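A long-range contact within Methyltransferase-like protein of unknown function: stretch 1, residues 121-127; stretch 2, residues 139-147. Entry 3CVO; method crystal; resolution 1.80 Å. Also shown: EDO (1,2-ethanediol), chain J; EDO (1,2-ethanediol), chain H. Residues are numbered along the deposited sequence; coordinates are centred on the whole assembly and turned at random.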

# COMPACT_ATOMS: atom_id res chain seq x y z
N ARG A 121 -10.99 -12.72 -15.14
CA ARG A 121 -11.49 -14.04 -14.79
C ARG A 121 -10.75 -14.52 -13.55
O ARG A 121 -9.53 -14.51 -13.50
N HIS A 122 -11.49 -14.96 -12.56
CA HIS A 122 -10.88 -15.43 -11.31
C HIS A 122 -10.01 -16.66 -11.59
O HIS A 122 -10.46 -17.65 -12.17
N PRO A 123 -8.76 -16.61 -11.16
CA PRO A 123 -7.85 -17.74 -11.41
C PRO A 123 -8.18 -18.91 -10.56
O PRO A 123 -8.82 -18.78 -9.50
N ASP A 124 -7.75 -20.06 -11.06
CA ASP A 124 -7.76 -21.32 -10.33
C ASP A 124 -6.37 -21.62 -9.80
O ASP A 124 -6.22 -22.19 -8.74
N VAL A 125 -5.37 -21.23 -10.59
CA VAL A 125 -3.95 -21.34 -10.20
C VAL A 125 -3.23 -20.05 -10.49
O VAL A 125 -3.50 -19.37 -11.47
N VAL A 126 -2.35 -19.68 -9.57
CA VAL A 126 -1.44 -18.54 -9.75
C VAL A 126 -0.01 -19.00 -9.64
O VAL A 126 0.40 -19.70 -8.69
N LEU A 127 0.77 -18.59 -10.62
CA LEU A 127 2.21 -18.83 -10.59
C LEU A 127 2.98 -17.54 -10.33
O LEU A 127 2.82 -16.56 -11.02
N ALA A 139 -0.80 -10.10 -2.90
CA ALA A 139 -1.83 -9.55 -3.77
C ALA A 139 -2.89 -10.61 -4.06
O ALA A 139 -4.07 -10.35 -3.94
N THR A 140 -2.44 -11.84 -4.29
CA THR A 140 -3.34 -12.93 -4.60
C THR A 140 -4.17 -13.21 -3.37
O THR A 140 -5.40 -13.26 -3.43
N ALA A 141 -3.50 -13.34 -2.22
CA ALA A 141 -4.18 -13.74 -0.97
C ALA A 141 -5.26 -12.74 -0.64
O ALA A 141 -6.35 -13.08 -0.21
N PHE A 142 -4.94 -11.47 -0.85
CA PHE A 142 -5.89 -10.44 -0.41
C PHE A 142 -6.96 -10.15 -1.47
O PHE A 142 -7.98 -9.58 -1.14
N SER A 143 -6.75 -10.60 -2.69
CA SER A 143 -7.62 -10.20 -3.84
C SER A 143 -8.63 -11.28 -4.28
O SER A 143 -9.67 -11.00 -4.90
N ILE A 144 -8.28 -12.51 -3.99
CA ILE A 144 -9.10 -13.67 -4.37
C ILE A 144 -10.39 -13.63 -3.57
O ILE A 144 -10.43 -13.06 -2.47
N THR A 145 -11.44 -14.22 -4.14
CA THR A 145 -12.75 -14.38 -3.49
C THR A 145 -13.16 -15.82 -3.29
O THR A 145 -14.16 -16.09 -2.63
N ARG A 146 -12.36 -16.73 -3.82
CA ARG A 146 -12.46 -18.17 -3.53
C ARG A 146 -11.02 -18.78 -3.53
O ARG A 146 -10.08 -18.15 -4.01
N PRO A 147 -10.85 -19.98 -2.95
CA PRO A 147 -9.52 -20.56 -2.82
C PRO A 147 -8.85 -20.81 -4.16
O PRO A 147 -9.51 -21.12 -5.15

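A single side chain can use its ring edge and its ring face for different contacts, as His-122 does here between residues 121-127 and 139-147. Along stretch 2, the helix contributes through Thr-140. Thr-140 (chi1 m) points toward stretch 1 and meets Val-126 (chi1 t), which points back from its strand; OG1 of Thr-140 lies 3.7 Å from CG1 of Val-126, a van der Waals contact for a hydroxyl that is hydrogen-bonded elsewhere in the structure. Ser-143 (chi1 m) turns its OG to O of Ala-139, 2.7 Å away, within its own helix.

Ile-144, the first residue to leave helical geometry, packs its CB 3.6 Å from NE2 of His-122, while the end of its side chain (chi1 p, chi2 t) leads away. The backbone then offers the N of Thr-145 to NE2 of His-122, a nearly linear hydrogen bond of 3.0 Å at the ring edge. The imidazole can accept there because its other nitrogen is the donor: ND1 of His-122 bonds to O of Pro-123 at 2.7 Å. His-122 points toward stretch 2, and its ring (chi1 t) reaches the backbone at Thr-145. Thr-145 (chi1 p) adds OG1, 3.3 Å from CD2 of His-122.

Arg-146 starts sideways, but an extended chain (chi1 p, chi2 and chi3 t) carries its end nearer. Its CG sits over the imidazole face, 3.8 Å from the centroid of the His-122 ring, in a CH-pi contact. Beyond it, NH1 and NH2 of Arg-146 converge on OD1 of Asp-124 (chi1 m) at 3.0 and 2.9 Å, forming a salt bridge. A water donates to O of His-122 (2.5 Å), accepts a weak bond from NH2 of Arg-146 (3.2 Å), and meets O2 of the chain J ethanediol (2.9 Å), which also accepts from NE of Arg-121 (3.0 Å). Pro-147 points away, ending the contact.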

# COMPACT_ATOMS: atom_id res chain seq x y z
CB ARG A 121 -11.23 -15.03 -15.94
CG ARG A 121 -11.78 -14.63 -17.33
CD ARG A 121 -13.11 -15.23 -17.67
NE ARG A 121 -13.19 -16.68 -17.44
CZ ARG A 121 -12.93 -17.61 -18.36
NH1 ARG A 121 -12.57 -17.26 -19.58
NH2 ARG A 121 -13.04 -18.90 -18.04
CB HIS A 122 -11.93 -15.81 -10.25
CG HIS A 122 -11.39 -15.90 -8.86
ND1 HIS A 122 -10.45 -16.85 -8.48
CD2 HIS A 122 -11.69 -15.20 -7.74
CE1 HIS A 122 -10.18 -16.69 -7.19
NE2 HIS A 122 -10.90 -15.69 -6.73
CB PRO A 123 -6.46 -17.20 -11.04
CG PRO A 123 -6.62 -15.80 -10.73
CD PRO A 123 -8.06 -15.43 -10.64
CB ASP A 124 -8.20 -22.43 -11.24
CG ASP A 124 -9.62 -22.22 -11.75
OD1 ASP A 124 -10.47 -21.92 -10.90
OD2 ASP A 124 -9.86 -22.35 -12.97
CB VAL A 125 -3.23 -22.55 -10.91
CG1 VAL A 125 -3.08 -22.30 -12.41
CG2 VAL A 125 -1.86 -22.78 -10.29
CB VAL A 126 -1.68 -17.41 -8.70
CG1 VAL A 126 -0.66 -16.23 -8.85
CG2 VAL A 126 -3.14 -16.92 -8.79
CB LEU A 127 2.69 -19.40 -11.93
CG LEU A 127 4.22 -19.53 -12.06
CD1 LEU A 127 4.78 -20.57 -11.04
CD2 LEU A 127 4.66 -19.88 -13.50
CB ALA A 139 -1.23 -9.00 -5.05
CB THR A 140 -2.56 -14.19 -5.04
OG1 THR A 140 -1.83 -13.88 -6.23
CG2 THR A 140 -3.49 -15.39 -5.27
CB ALA A 141 -3.20 -13.84 0.22
CB PHE A 142 -5.16 -9.15 -0.06
CG PHE A 142 -4.23 -9.27 1.09
CD1 PHE A 142 -4.62 -9.90 2.24
CD2 PHE A 142 -2.97 -8.72 1.02
CE1 PHE A 142 -3.77 -10.02 3.28
CE2 PHE A 142 -2.13 -8.79 2.07
CZ PHE A 142 -2.53 -9.47 3.21
CB SER A 143 -6.79 -9.78 -5.04
OG SER A 143 -6.01 -8.62 -4.79
CB ILE A 144 -8.39 -15.03 -4.19
CG1 ILE A 144 -7.91 -15.26 -2.74
CG2 ILE A 144 -7.20 -15.22 -5.21
CD1 ILE A 144 -7.38 -16.67 -2.46
CB THR A 145 -13.86 -13.59 -4.22
OG1 THR A 145 -13.91 -13.96 -5.61
CG2 THR A 145 -13.57 -12.07 -4.10
CB ARG A 146 -13.36 -18.84 -4.57
CG ARG A 146 -12.85 -18.76 -5.99
CD ARG A 146 -13.80 -19.54 -6.93
NE ARG A 146 -13.44 -19.34 -8.34
CZ ARG A 146 -12.45 -19.97 -8.96
NH1 ARG A 146 -11.70 -20.86 -8.33
NH2 ARG A 146 -12.21 -19.70 -10.22
CB PRO A 147 -9.76 -21.89 -2.12
CG PRO A 147 -10.99 -21.65 -1.35
CD PRO A 147 -11.85 -20.78 -2.22
C1 EDO J . -14.93 -15.75 -12.87
O1 EDO J . -14.65 -14.38 -12.50
C2 EDO J . -15.16 -15.86 -14.37
O2 EDO J . -14.65 -17.12 -14.83
C1 EDO H . -6.84 -13.08 -13.97
O1 EDO H . -7.09 -14.47 -14.25
C2 EDO H . -6.86 -12.22 -15.22
O2 EDO H . -8.16 -12.21 -15.81
O HOH W 1 -12.63 -18.42 -13.17